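Local coordinates for tryptophan decarboxylase 1 (PDB 6KHO), which decarboxylates L-tryptophan to tryptamine and 5-hydroxy-L-tryptophan to serotonin with the cofactor pyridoxal 5'-phosphate, serving serotonin biosynthesis in rice, at residues A[188-193]-A[262-267]; A[292-297]-A[346-351]; A[423-428]-A[503-508]; A[471-476]-A[482-487]. All coordinates share one frame; numbering follows the deposited sequence.

How the interactions relate
From the N terminus, interaction 1 comes first. It closes a loop of 68 residues and packs helix 175-194 on strand 262-269 of the large mixed sheet. Interaction 2 follows in series, with 48 residues between its segments, and joins strand 294-298 to helix 346-353. The two contacts touch, because strands 262-269 and 294-298 are neighbours in that sheet. Interaction 3 then closes a 74-residue loop between strand 425-427 and helix 495-513. Interaction 4, the hairpin 474-478/481-487, is nested inside it. Both reach the four-stranded antiparallel sheet, and Val428 packs on Val483. Centres of interactions 1 and 3 lie about 47 Å apart. No loops cross.

Interaction 1 of 4, residues A[188-193]-A[262-267]; sequences DAALRR and VPTYVC
Ala190, on helix 175-194, sets its methyl group against the branched end of Thr264. Ala190 CB is 3.6 Å from Thr264 OG1. The methyl branch is close as well, with Thr264 CG2 4.0 Å from Ala190 CB. These two atoms make the tight part of the contact, and both residues are buried. The hydroxyl is not spent on the helix. Thr264 OG1 bonds back to Val262 O over 2.9 Å, reaching it from above the carbonyl plane. This bond holds the rotation of the Thr264 side chain, with OG1 beside the backbone N (chi1 -67°) and CG2 anti to that N. With a glycine here both branches are gone, which would probably open a gap beside Ala190 and leave Val262 O without this donor. The contact is looser toward the start of the strand. There Val262 CG1 comes within 4.3 Å of Ala190 CB, and Val262 is partly exposed. Arg193, one turn on, is exposed and makes no contact with the strand. Strand 262-269 runs between strands 205-210 and 294-298. Helix 175-194 lies over one side of it, and Leu205 of the adjacent strand packs against both Val262 and Thr264.

Interaction 2 of 4, residues A[292-297]-A[346-351]; sequences AAWVHV and THRLTG
Trp294 opens strand 294-298 of the large mixed sheet, and its indole meets Arg348 and Leu349 of helix 346-353. The six-membered part of the indole does the touching. Arg348 CB lies at the ring edge, in the ring plane, 4.0 Å from Trp294 CZ3. The rest of the arginine runs past the tryptophan in the opposite direction. Its guanidinium plane stands 77° from that of the indole, and the residue is exposed. Leu349 comes in obliquely with one methyl, and its CD1 is 3.9 Å from Trp294 CH2. This leucine side chain lies across the tryptophan at about a right angle and is buried. The sheet is that of the large domain of fold type I pyridoxal phosphate enzymes, to which group II decarboxylases belong. In it strand 294-298 lies between strands 262-269 and 323-326. The Trp294 side chain projects from the strand with CG anti to the backbone N (chi1 -170°). This carries the indole toward helix 346-353 and alongside Thr182 and Ala186 of helix 175-194. Its polar edge is fixed separately, as NE1 bonds to Ser323 OG, and the ring lies parallel to that of Tyr265. Cutting Trp294 back to an alanine would probably open a gap beside Arg348 CB and Leu349 CD1 and take one of its partners from Ser323 OG, which also bonds His296 ND1.

Interaction 3 of 4, residues A[423-428]-A[503-508]; sequences DRFEVV and ELIKKT
Ile505 and Lys506, on the C-terminal helix 495-513, receive Phe425 at the start of strand 425-427 and Arg424 just before it. Along the helix, Glu503 comes first. It does not reach the strand, but its OE1 forms a salt bridge of 3.5 Å with Lys506 NZ. Ile505 follows and supplies the apolar contact. Its CG2, anti to the backbone N, is the branch that meets the ring. It lies 3.9 Å from Phe425 CZ, at the far end of the ring, and approaches obliquely. The same Phe425 ring meets Trp502 edge-to-face. Lys506 comes next. Its carbonyl O lies at the edge of the Arg424 guanidinium, 3.8 Å from NH1, too far for a hydrogen bond. Lys506 CG sits 4.2 Å from Arg424 NH2, and the two side chains cross at about a right angle. Arg424 and Lys506 carry like charges, but Arg424 NH2 and Lys506 NZ stay 6.3 Å apart. Each has its own acid, Asp422 for the arginine and Glu503 for the lysine. The repulsion is therefore probably small, and apolar packing of Phe425 on Ile505 joins strand to helix without any hydrogen bond between them.

Interaction 4 of 4, residues A[471-476]-A[482-487]; sequences AYVAHT and FVLRFA
His475 and Phe482 lay their rings against each other in an offset stack. The centroids are 4.3 Å apart and the planes only 10° from parallel. Phe482 CE2 sits over one face of the imidazole, near its rim, 3.4 Å from His475 CD2. The histidine reaches this place with CG between the backbone N and the carbonyl carbon (chi1 79°). Leu484 points to the same side of the sheet as His475. Thr476, Val483 and Arg485 point to the other. There the Thr476 methyl, CG2, packs obliquely on the arginine chain, 3.7 Å from Arg485 CG. The backbones are joined by Thr476 N to Val483 O, 2.8 Å, and Val483 N to Thr476 O, 2.9 Å. Arg485 N adds a bond to Ala474 O, 3.1 Å. Beyond it a water takes a bond from Ala474 N. The buried guanidinium is held by three backbone carbonyls, those of Phe103, Thr273 and Ser274. It also makes a cation-pi contact with Phe104, a serotonin-binding residue. Strands 474-478 and 481-487 thus form an antiparallel beta hairpin, at the edge of the four-stranded C-terminal sheet, with the face of Thr476, Val483 and Arg485 turned toward the active site.

Interaction 1 of 4, residues A[188-193]-A[262-267]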
loop_
_atom_site.group_PDB
_atom_site.type_symbol
_atom_site.label_atom_id
_atom_site.label_comp_id
_atom_site.label_asym_id
_atom_site.label_seq_id
_atom_site.Cartn_x
_atom_site.Cartn_y
_atom_site.Cartn_z
ATOM N N ASP A 188 -5.542 -13.028 -17.908
ATOM C CA ASP A 188 -6.958 -13.234 -18.193
ATOM C C ASP A 188 -7.221 -13.192 -19.696
ATOM O O ASP A 188 -8.025 -13.979 -20.212
ATOM C CB ASP A 188 -7.800 -12.201 -17.436
ATOM C CG ASP A 188 -7.819 -12.469 -15.916
ATOM O OD1 ASP A 188 -7.337 -13.558 -15.505
ATOM O OD2 ASP A 188 -8.316 -11.609 -15.138
ATOM N N ALA A 189 -6.517 -12.313 -20.415
ATOM C CA ALA A 189 -6.689 -12.223 -21.858
ATOM C C ALA A 189 -6.163 -13.473 -22.552
ATOM O O ALA A 189 -6.788 -13.974 -23.496
ATOM C CB ALA A 189 -5.988 -10.972 -22.389
ATOM N N ALA A 190 -5.021 -13.995 -22.094
ATOM C CA ALA A 190 -4.445 -15.189 -22.705
ATOM C C ALA A 190 -5.344 -16.404 -22.500
ATOM O O ALA A 190 -5.585 -17.178 -23.437
ATOM C CB ALA A 190 -3.044 -15.446 -22.137
ATOM N N LEU A 191 -5.842 -16.594 -21.275
ATOM C CA LEU A 191 -6.767 -17.691 -20.999
ATOM C C LEU A 191 -8.019 -17.603 -21.863
ATOM O O LEU A 191 -8.505 -18.612 -22.377
ATOM C CB LEU A 191 -7.160 -17.686 -19.522
ATOM C CG LEU A 191 -6.077 -18.059 -18.505
ATOM C CD1 LEU A 191 -6.628 -17.923 -17.063
ATOM C CD2 LEU A 191 -5.538 -19.465 -18.788
ATOM N N ARG A 192 -8.560 -16.402 -22.023
ATOM C CA ARG A 192 -9.788 -16.246 -22.789
ATOM C C ARG A 192 -9.558 -16.571 -24.265
ATOM O O ARG A 192 -10.316 -17.341 -24.871
ATOM C CB ARG A 192 -10.308 -14.821 -22.595
ATOM C CG ARG A 192 -11.471 -14.419 -23.462
ATOM C CD ARG A 192 -11.692 -12.911 -23.323
ATOM N NE ARG A 192 -12.266 -12.570 -22.024
ATOM C CZ ARG A 192 -11.846 -11.580 -21.239
ATOM N NH1 ARG A 192 -10.821 -10.811 -21.608
ATOM N NH2 ARG A 192 -12.464 -11.363 -20.080
ATOM N N ARG A 193 -8.499 -16.016 -24.860
ATOM C CA ARG A 193 -8.306 -16.202 -26.293
ATOM C C ARG A 193 -7.790 -17.596 -26.642
ATOM O O ARG A 193 -8.067 -18.089 -27.742
ATOM C CB ARG A 193 -7.368 -15.126 -26.845
ATOM C CG ARG A 193 -5.910 -15.282 -26.460
ATOM C CD ARG A 193 -5.062 -14.120 -27.000
ATOM N NE ARG A 193 -5.713 -12.813 -26.851
ATOM C CZ ARG A 193 -5.217 -11.782 -26.159
ATOM N NH1 ARG A 193 -4.045 -11.887 -25.524
ATOM N NH2 ARG A 193 -5.902 -10.640 -26.106
ATOM N N VAL A 262 1.579 -20.956 -24.275
ATOM C CA VAL A 262 1.084 -19.645 -24.697
ATOM C C VAL A 262 1.956 -18.543 -24.105
ATOM O O VAL A 262 1.835 -18.243 -22.903
ATOM C CB VAL A 262 -0.379 -19.443 -24.278
ATOM C CG1 VAL A 262 -0.894 -18.104 -24.782
ATOM C CG2 VAL A 262 -1.250 -20.606 -24.758
ATOM N N PRO A 263 2.840 -17.925 -24.892
ATOM C CA PRO A 263 3.613 -16.786 -24.381
ATOM C C PRO A 263 2.679 -15.631 -24.065
ATOM O O PRO A 263 1.893 -15.198 -24.910
ATOM C CB PRO A 263 4.566 -16.447 -25.533
ATOM C CG PRO A 263 4.585 -17.687 -26.385
ATOM C CD PRO A 263 3.224 -18.275 -26.271
ATOM N N THR A 264 2.780 -15.133 -22.837
ATOM C CA THR A 264 1.730 -14.311 -22.256
ATOM C C THR A 264 2.179 -12.904 -21.884
ATOM O O THR A 264 1.391 -11.966 -22.036
ATOM C CB THR A 264 1.145 -15.024 -21.022
ATOM O OG1 THR A 264 0.454 -16.216 -21.442
ATOM C CG2 THR A 264 0.179 -14.125 -20.241
ATOM N N TYR A 265 3.433 -12.717 -21.471
ATOM C CA TYR A 265 3.846 -11.481 -20.810
ATOM C C TYR A 265 5.364 -11.429 -20.791
ATOM O O TYR A 265 6.017 -12.433 -20.492
ATOM C CB TYR A 265 3.270 -11.440 -19.390
ATOM C CG TYR A 265 3.510 -10.192 -18.539
ATOM C CD1 TYR A 265 4.767 -9.875 -18.043
ATOM C CD2 TYR A 265 2.435 -9.385 -18.166
ATOM C CE1 TYR A 265 4.949 -8.742 -17.220
ATOM C CE2 TYR A 265 2.603 -8.263 -17.346
ATOM C CZ TYR A 265 3.856 -7.945 -16.883
ATOM O OH TYR A 265 3.994 -6.850 -16.040
ATOM N N VAL A 266 5.916 -10.264 -21.126
ATOM C CA VAL A 266 7.354 -10.009 -21.063
ATOM C C VAL A 266 7.593 -8.772 -20.195
ATOM O O VAL A 266 6.933 -7.747 -20.378
ATOM C CB VAL A 266 7.957 -9.787 -22.467
ATOM C CG1 VAL A 266 9.442 -9.525 -22.369
ATOM C CG2 VAL A 266 7.678 -10.986 -23.411
ATOM N N CYS A 267 8.556 -8.852 -19.275
ATOM C CA CYS A 267 8.992 -7.689 -18.505
ATOM C C CYS A 267 10.345 -7.216 -19.017
ATOM O O CYS A 267 11.318 -7.972 -18.993
ATOM C CB CYS A 267 9.078 -8.002 -17.009
ATOM S SG CYS A 267 9.390 -6.509 -15.977
#

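Interaction 2 of 4, residues A[292-297]-A[346-351]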
loop_
_atom_site.group_PDB
_atom_site.type_symbol
_atom_site.label_atom_id
_atom_site.label_comp_id
_atom_site.label_asym_id
_atom_site.label_seq_id
_atom_site.Cartn_x
_atom_site.Cartn_y
_atom_site.Cartn_z
ATOM N N ALA A 292 1.627 -11.726 -29.602
ATOM C CA ALA A 292 0.593 -10.929 -28.935
ATOM C C ALA A 292 0.783 -10.932 -27.421
ATOM O O ALA A 292 -0.184 -10.907 -26.662
ATOM C CB ALA A 292 -0.819 -11.402 -29.298
ATOM N N ALA A 293 2.028 -10.985 -26.965
ATOM C CA ALA A 293 2.268 -11.027 -25.531
ATOM C C ALA A 293 2.256 -9.612 -24.956
ATOM O O ALA A 293 2.654 -8.649 -25.617
ATOM C CB ALA A 293 3.605 -11.710 -25.237
ATOM N N TRP A 294 1.792 -9.494 -23.709
ATOM C CA TRP A 294 1.851 -8.220 -23.000
ATOM C C TRP A 294 3.303 -7.840 -22.725
ATOM O O TRP A 294 4.115 -8.687 -22.336
ATOM C CB TRP A 294 1.085 -8.336 -21.683
ATOM C CG TRP A 294 0.836 -7.070 -20.938
ATOM C CD1 TRP A 294 1.751 -6.308 -20.262
ATOM C CD2 TRP A 294 -0.437 -6.458 -20.723
ATOM N NE1 TRP A 294 1.121 -5.230 -19.674
ATOM C CE2 TRP A 294 -0.221 -5.305 -19.935
ATOM C CE3 TRP A 294 -1.742 -6.765 -21.134
ATOM C CZ2 TRP A 294 -1.265 -4.449 -19.558
ATOM C CZ3 TRP A 294 -2.778 -5.920 -20.745
ATOM C CH2 TRP A 294 -2.532 -4.784 -19.960
ATOM N N VAL A 295 3.640 -6.570 -22.941
ATOM C CA VAL A 295 4.966 -6.056 -22.613
ATOM C C VAL A 295 4.828 -4.971 -21.549
ATOM O O VAL A 295 4.204 -3.933 -21.792
ATOM C CB VAL A 295 5.698 -5.496 -23.836
ATOM C CG1 VAL A 295 7.039 -4.937 -23.399
ATOM C CG2 VAL A 295 5.913 -6.605 -24.877
ATOM N N HIS A 296 5.433 -5.198 -20.390
ATOM C CA HIS A 296 5.534 -4.186 -19.343
ATOM C C HIS A 296 6.982 -3.725 -19.210
ATOM O O HIS A 296 7.907 -4.544 -19.255
ATOM C CB HIS A 296 5.036 -4.731 -18.007
ATOM C CG HIS A 296 5.144 -3.741 -16.886
ATOM N ND1 HIS A 296 4.231 -2.728 -16.706
ATOM C CD2 HIS A 296 6.072 -3.593 -15.912
ATOM C CE1 HIS A 296 4.580 -2.006 -15.653
ATOM N NE2 HIS A 296 5.697 -2.508 -15.155
ATOM N N VAL A 297 7.182 -2.411 -19.086
ATOM C CA VAL A 297 8.499 -1.830 -18.838
ATOM C C VAL A 297 8.592 -1.448 -17.356
ATOM O O VAL A 297 7.799 -0.635 -16.859
ATOM C CB VAL A 297 8.756 -0.615 -19.742
ATOM C CG1 VAL A 297 10.070 0.074 -19.350
ATOM C CG2 VAL A 297 8.761 -1.031 -21.221
ATOM N N THR A 346 -6.829 1.191 -20.328
ATOM C CA THR A 346 -7.273 0.938 -18.961
ATOM C C THR A 346 -8.345 -0.143 -18.908
ATOM O O THR A 346 -8.421 -0.890 -17.926
ATOM C CB THR A 346 -7.764 2.230 -18.321
ATOM O OG1 THR A 346 -8.992 2.628 -18.938
ATOM C CG2 THR A 346 -6.729 3.313 -18.517
ATOM N N HIS A 347 -9.146 -0.275 -19.968
ATOM C CA HIS A 347 -10.185 -1.302 -20.004
ATOM C C HIS A 347 -9.610 -2.707 -19.793
ATOM O O HIS A 347 -10.281 -3.572 -19.215
ATOM C CB HIS A 347 -10.937 -1.201 -21.336
ATOM C CG HIS A 347 -12.136 -2.095 -21.441
ATOM N ND1 HIS A 347 -13.159 -2.089 -20.515
ATOM C CD2 HIS A 347 -12.485 -3.008 -22.383
ATOM C CE1 HIS A 347 -14.082 -2.966 -20.876
ATOM N NE2 HIS A 347 -13.699 -3.532 -22.008
ATOM N N ARG A 348 -8.372 -2.948 -20.238
ATOM C CA ARG A 348 -7.737 -4.248 -20.011
ATOM C C ARG A 348 -7.517 -4.509 -18.523
ATOM O O ARG A 348 -7.591 -5.660 -18.076
ATOM C CB ARG A 348 -6.396 -4.331 -20.759
ATOM C CG ARG A 348 -6.453 -4.229 -22.297
ATOM C CD ARG A 348 -6.537 -5.605 -22.985
ATOM N NE ARG A 348 -6.381 -5.515 -24.441
ATOM C CZ ARG A 348 -6.855 -6.413 -25.310
ATOM N NH1 ARG A 348 -6.665 -6.254 -26.620
ATOM N NH2 ARG A 348 -7.525 -7.475 -24.873
ATOM N N LEU A 349 -7.233 -3.460 -17.740
ATOM C CA LEU A 349 -7.035 -3.636 -16.301
ATOM C C LEU A 349 -8.357 -3.657 -15.550
ATOM O O LEU A 349 -8.597 -4.545 -14.723
ATOM C CB LEU A 349 -6.147 -2.528 -15.741
ATOM C CG LEU A 349 -4.708 -2.870 -15.389
ATOM C CD1 LEU A 349 -4.023 -3.530 -16.559
ATOM C CD2 LEU A 349 -3.997 -1.580 -15.008
ATOM N N THR A 350 -9.232 -2.684 -15.816
ATOM C CA THR A 350 -10.492 -2.641 -15.084
ATOM C C THR A 350 -11.325 -3.891 -15.355
ATOM O O THR A 350 -12.065 -4.340 -14.476
ATOM C CB THR A 350 -11.281 -1.370 -15.436
ATOM O OG1 THR A 350 -11.525 -1.327 -16.853
ATOM C CG2 THR A 350 -10.493 -0.116 -15.033
ATOM N N GLY A 351 -11.170 -4.505 -16.534
ATOM C CA GLY A 351 -11.903 -5.734 -16.821
ATOM C C GLY A 351 -11.623 -6.844 -15.823
ATOM O O GLY A 351 -12.524 -7.603 -15.451
#

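Interaction 3 of 4, residues A[423-428]-A[503-508]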
loop_
_atom_site.group_PDB
_atom_site.type_symbol
_atom_site.label_atom_id
_atom_site.label_comp_id
_atom_site.label_asym_id
_atom_site.label_seq_id
_atom_site.Cartn_x
_atom_site.Cartn_y
_atom_site.Cartn_z
ATOM N N ASP A 423 44.620 2.157 -10.329
ATOM C CA ASP A 423 44.777 0.880 -11.012
ATOM C C ASP A 423 44.513 -0.319 -10.115
ATOM O O ASP A 423 44.517 -1.451 -10.613
ATOM C CB ASP A 423 46.175 0.781 -11.618
ATOM C CG ASP A 423 46.291 1.557 -12.908
ATOM O OD1 ASP A 423 46.036 2.785 -12.885
ATOM O OD2 ASP A 423 46.621 0.936 -13.945
ATOM N N ARG A 424 44.280 -0.112 -8.819
ATOM C CA ARG A 424 43.841 -1.223 -7.986
ATOM C C ARG A 424 42.376 -1.566 -8.221
ATOM O O ARG A 424 41.932 -2.652 -7.827
ATOM C CB ARG A 424 44.042 -0.899 -6.509
ATOM C CG ARG A 424 45.474 -0.872 -6.027
ATOM C CD ARG A 424 45.510 -0.367 -4.600
ATOM N NE ARG A 424 45.193 1.058 -4.533
ATOM C CZ ARG A 424 44.952 1.711 -3.403
ATOM N NH1 ARG A 424 44.978 1.058 -2.251
ATOM N NH2 ARG A 424 44.678 3.011 -3.425
ATOM N N PHE A 425 41.622 -0.667 -8.845
ATOM C CA PHE A 425 40.180 -0.804 -8.976
ATOM C C PHE A 425 39.786 -0.866 -10.444
ATOM O O PHE A 425 40.501 -0.371 -11.320
ATOM C CB PHE A 425 39.459 0.370 -8.290
ATOM C CG PHE A 425 39.706 0.451 -6.812
ATOM C CD1 PHE A 425 38.921 -0.269 -5.927
ATOM C CD2 PHE A 425 40.727 1.240 -6.308
ATOM C CE1 PHE A 425 39.140 -0.199 -4.564
ATOM C CE2 PHE A 425 40.960 1.312 -4.945
ATOM C CZ PHE A 425 40.165 0.588 -4.069
ATOM N N GLU A 426 38.630 -1.470 -10.703
ATOM C CA GLU A 426 38.032 -1.468 -12.030
ATOM C C GLU A 426 36.555 -1.114 -11.927
ATOM O O GLU A 426 35.887 -1.480 -10.956
ATOM C CB GLU A 426 38.195 -2.821 -12.738
ATOM C CG GLU A 426 37.708 -4.029 -11.954
ATOM C CD GLU A 426 37.826 -5.322 -12.755
ATOM O OE1 GLU A 426 37.881 -5.231 -14.001
ATOM O OE2 GLU A 426 37.860 -6.418 -12.143
ATOM N N VAL A 427 36.063 -0.382 -12.923
ATOM C CA VAL A 427 34.633 -0.132 -13.075
ATOM C C VAL A 427 34.065 -1.279 -13.899
ATOM O O VAL A 427 34.482 -1.492 -15.040
ATOM C CB VAL A 427 34.364 1.224 -13.745
ATOM C CG1 VAL A 427 32.884 1.363 -14.095
ATOM C CG2 VAL A 427 34.810 2.367 -12.831
ATOM N N VAL A 428 33.114 -2.011 -13.321
ATOM C CA VAL A 428 32.736 -3.310 -13.867
ATOM C C VAL A 428 31.842 -3.175 -15.103
ATOM O O VAL A 428 31.985 -3.937 -16.064
ATOM C CB VAL A 428 32.078 -4.153 -12.761
ATOM C CG1 VAL A 428 31.368 -5.356 -13.353
ATOM C CG2 VAL A 428 33.132 -4.594 -11.760
ATOM N N GLU A 503 38.125 8.697 -0.645
ATOM C CA GLU A 503 39.310 8.676 0.209
ATOM C C GLU A 503 39.231 7.554 1.235
ATOM O O GLU A 503 40.233 6.887 1.513
ATOM C CB GLU A 503 39.485 10.024 0.907
ATOM C CG GLU A 503 39.648 11.193 -0.048
ATOM C CD GLU A 503 40.826 11.019 -0.984
ATOM O OE1 GLU A 503 41.876 10.516 -0.532
ATOM O OE2 GLU A 503 40.705 11.384 -2.173
ATOM N N LEU A 504 38.045 7.318 1.796
ATOM C CA LEU A 504 37.914 6.274 2.806
ATOM C C LEU A 504 38.072 4.889 2.188
ATOM O O LEU A 504 38.650 3.987 2.810
ATOM C CB LEU A 504 36.572 6.408 3.529
ATOM C CG LEU A 504 36.252 5.282 4.514
ATOM C CD1 LEU A 504 37.296 5.262 5.618
ATOM C CD2 LEU A 504 34.847 5.396 5.094
ATOM N N ILE A 505 37.574 4.705 0.959
ATOM C CA ILE A 505 37.793 3.451 0.238
ATOM C C ILE A 505 39.278 3.257 -0.046
ATOM O O ILE A 505 39.845 2.192 0.233
ATOM C CB ILE A 505 36.973 3.423 -1.069
ATOM C CG1 ILE A 505 35.465 3.366 -0.780
ATOM C CG2 ILE A 505 37.395 2.243 -1.944
ATOM C CD1 ILE A 505 34.610 3.946 -1.896
ATOM N N LYS A 506 39.920 4.274 -0.631
ATOM C CA LYS A 506 41.356 4.211 -0.891
ATOM C C LYS A 506 42.129 3.886 0.381
ATOM O O LYS A 506 42.962 2.971 0.404
ATOM C CB LYS A 506 41.843 5.534 -1.485
ATOM C CG LYS A 506 41.529 5.695 -2.954
ATOM C CD LYS A 506 42.407 6.747 -3.604
ATOM C CE LYS A 506 42.449 8.014 -2.777
ATOM N NZ LYS A 506 43.066 9.142 -3.538
ATOM N N LYS A 507 41.835 4.612 1.462
ATOM C CA LYS A 507 42.567 4.437 2.711
ATOM C C LYS A 507 42.369 3.036 3.273
ATOM O O LYS A 507 43.334 2.372 3.666
ATOM C CB LYS A 507 42.122 5.503 3.715
ATOM C CG LYS A 507 42.567 5.294 5.140
ATOM C CD LYS A 507 42.213 6.518 5.980
ATOM C CE LYS A 507 42.674 6.364 7.419
ATOM N NZ LYS A 507 43.014 7.688 8.026
ATOM N N THR A 508 41.119 2.568 3.313
ATOM C CA THR A 508 40.839 1.231 3.829
ATOM C C THR A 508 41.499 0.151 2.978
ATOM O O THR A 508 41.911 -0.889 3.503
ATOM C CB THR A 508 39.323 1.014 3.900
ATOM O OG1 THR A 508 38.722 2.073 4.656
ATOM C CG2 THR A 508 38.979 -0.325 4.552
#

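Interaction 4 of 4, residues A[471-476]-A[482-487]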
loop_
_atom_site.group_PDB
_atom_site.type_symbol
_atom_site.label_atom_id
_atom_site.label_comp_id
_atom_site.label_asym_id
_atom_site.label_seq_id
_atom_site.Cartn_x
_atom_site.Cartn_y
_atom_site.Cartn_z
ATOM N N ALA A 471 29.944 5.098 6.119
ATOM C CA ALA A 471 29.476 4.569 4.847
ATOM C C ALA A 471 28.491 3.448 5.118
ATOM O O ALA A 471 28.516 2.825 6.183
ATOM C CB ALA A 471 30.630 4.052 3.982
ATOM N N TYR A 472 27.598 3.229 4.157
ATOM C CA TYR A 472 26.866 1.975 4.039
ATOM C C TYR A 472 26.968 1.565 2.581
ATOM O O TYR A 472 26.412 2.235 1.704
ATOM C CB TYR A 472 25.415 2.106 4.465
ATOM C CG TYR A 472 24.619 0.825 4.359
ATOM C CD1 TYR A 472 25.251 -0.421 4.280
ATOM C CD2 TYR A 472 23.231 0.857 4.323
ATOM C CE1 TYR A 472 24.512 -1.594 4.181
ATOM C CE2 TYR A 472 22.490 -0.301 4.229
ATOM C CZ TYR A 472 23.131 -1.523 4.155
ATOM O OH TYR A 472 22.384 -2.669 4.066
ATOM N N VAL A 473 27.703 0.489 2.330
ATOM C CA VAL A 473 27.922 -0.048 0.998
ATOM C C VAL A 473 27.404 -1.477 0.998
ATOM O O VAL A 473 27.610 -2.219 1.966
ATOM C CB VAL A 473 29.416 0.005 0.615
ATOM C CG1 VAL A 473 29.661 -0.662 -0.721
ATOM C CG2 VAL A 473 29.888 1.440 0.583
ATOM N N ALA A 474 26.695 -1.851 -0.059
ATOM C CA ALA A 474 26.268 -3.231 -0.211
ATOM C C ALA A 474 26.704 -3.722 -1.584
ATOM O O ALA A 474 27.135 -2.947 -2.443
ATOM C CB ALA A 474 24.758 -3.385 -0.002
ATOM N N HIS A 475 26.617 -5.027 -1.788
ATOM C CA HIS A 475 27.291 -5.636 -2.919
ATOM C C HIS A 475 26.290 -6.270 -3.869
ATOM O O HIS A 475 25.088 -6.351 -3.598
ATOM C CB HIS A 475 28.303 -6.695 -2.457
ATOM C CG HIS A 475 27.674 -8.002 -2.089
ATOM N ND1 HIS A 475 27.091 -8.227 -0.861
ATOM C CD2 HIS A 475 27.521 -9.151 -2.794
ATOM C CE1 HIS A 475 26.610 -9.457 -0.821
ATOM N NE2 HIS A 475 26.861 -10.040 -1.981
ATOM N N THR A 476 26.827 -6.749 -4.985
ATOM C CA THR A 476 26.064 -7.505 -5.961
ATOM C C THR A 476 27.033 -8.449 -6.663
ATOM O O THR A 476 28.242 -8.415 -6.422
ATOM C CB THR A 476 25.346 -6.568 -6.943
ATOM O OG1 THR A 476 24.398 -7.310 -7.717
ATOM C CG2 THR A 476 26.337 -5.884 -7.857
ATOM N N PHE A 482 32.225 -10.771 -7.354
ATOM C CA PHE A 482 31.806 -9.928 -6.237
ATOM C C PHE A 482 32.065 -8.471 -6.588
ATOM O O PHE A 482 33.202 -8.095 -6.897
ATOM C CB PHE A 482 32.561 -10.317 -4.969
ATOM C CG PHE A 482 31.937 -9.816 -3.698
ATOM C CD1 PHE A 482 32.181 -8.527 -3.253
ATOM C CD2 PHE A 482 31.125 -10.640 -2.937
ATOM C CE1 PHE A 482 31.620 -8.064 -2.079
ATOM C CE2 PHE A 482 30.564 -10.189 -1.760
ATOM C CZ PHE A 482 30.813 -8.894 -1.327
ATOM N N VAL A 483 31.012 -7.650 -6.543
ATOM C CA VAL A 483 31.073 -6.259 -6.979
ATOM C C VAL A 483 30.456 -5.372 -5.900
ATOM O O VAL A 483 29.470 -5.749 -5.256
ATOM C CB VAL A 483 30.358 -6.075 -8.336
ATOM C CG1 VAL A 483 30.217 -4.604 -8.688
ATOM C CG2 VAL A 483 31.112 -6.824 -9.435
ATOM N N LEU A 484 31.063 -4.211 -5.676
ATOM C CA LEU A 484 30.511 -3.217 -4.768
ATOM C C LEU A 484 29.677 -2.220 -5.564
ATOM O O LEU A 484 30.141 -1.680 -6.577
ATOM C CB LEU A 484 31.627 -2.490 -4.012
ATOM C CG LEU A 484 32.497 -3.328 -3.067
ATOM C CD1 LEU A 484 33.317 -2.443 -2.132
ATOM C CD2 LEU A 484 31.645 -4.299 -2.263
ATOM N N ARG A 485 28.451 -1.977 -5.104
ATOM C CA ARG A 485 27.626 -0.906 -5.650
ATOM C C ARG A 485 27.867 0.396 -4.891
ATOM O O ARG A 485 27.980 0.403 -3.660
ATOM C CB ARG A 485 26.143 -1.278 -5.578
ATOM C CG ARG A 485 25.752 -2.478 -6.419
ATOM C CD ARG A 485 24.315 -2.900 -6.132
ATOM N NE ARG A 485 23.334 -2.115 -6.882
ATOM C CZ ARG A 485 22.726 -1.027 -6.412
ATOM N NH1 ARG A 485 23.007 -0.565 -5.191
ATOM N NH2 ARG A 485 21.839 -0.385 -7.166
ATOM N N PHE A 486 27.941 1.498 -5.638
ATOM C CA PHE A 486 28.000 2.852 -5.087
ATOM C C PHE A 486 26.857 3.655 -5.715
ATOM O O PHE A 486 26.982 4.153 -6.839
ATOM C CB PHE A 486 29.358 3.507 -5.354
ATOM C CG PHE A 486 29.641 4.694 -4.470
ATOM C CD1 PHE A 486 30.084 4.516 -3.166
ATOM C CD2 PHE A 486 29.458 5.987 -4.943
ATOM C CE1 PHE A 486 30.348 5.606 -2.352
ATOM C CE2 PHE A 486 29.713 7.086 -4.134
ATOM C CZ PHE A 486 30.158 6.897 -2.836
ATOM N N ALA A 487 25.742 3.771 -4.988
ATOM C CA ALA A 487 24.525 4.400 -5.495
ATOM C C ALA A 487 24.433 5.813 -4.927
ATOM O O ALA A 487 24.131 5.996 -3.741
ATOM C CB ALA A 487 23.300 3.566 -5.129
HETATM O O HOH W 1 26.159 -0.090 -2.041
#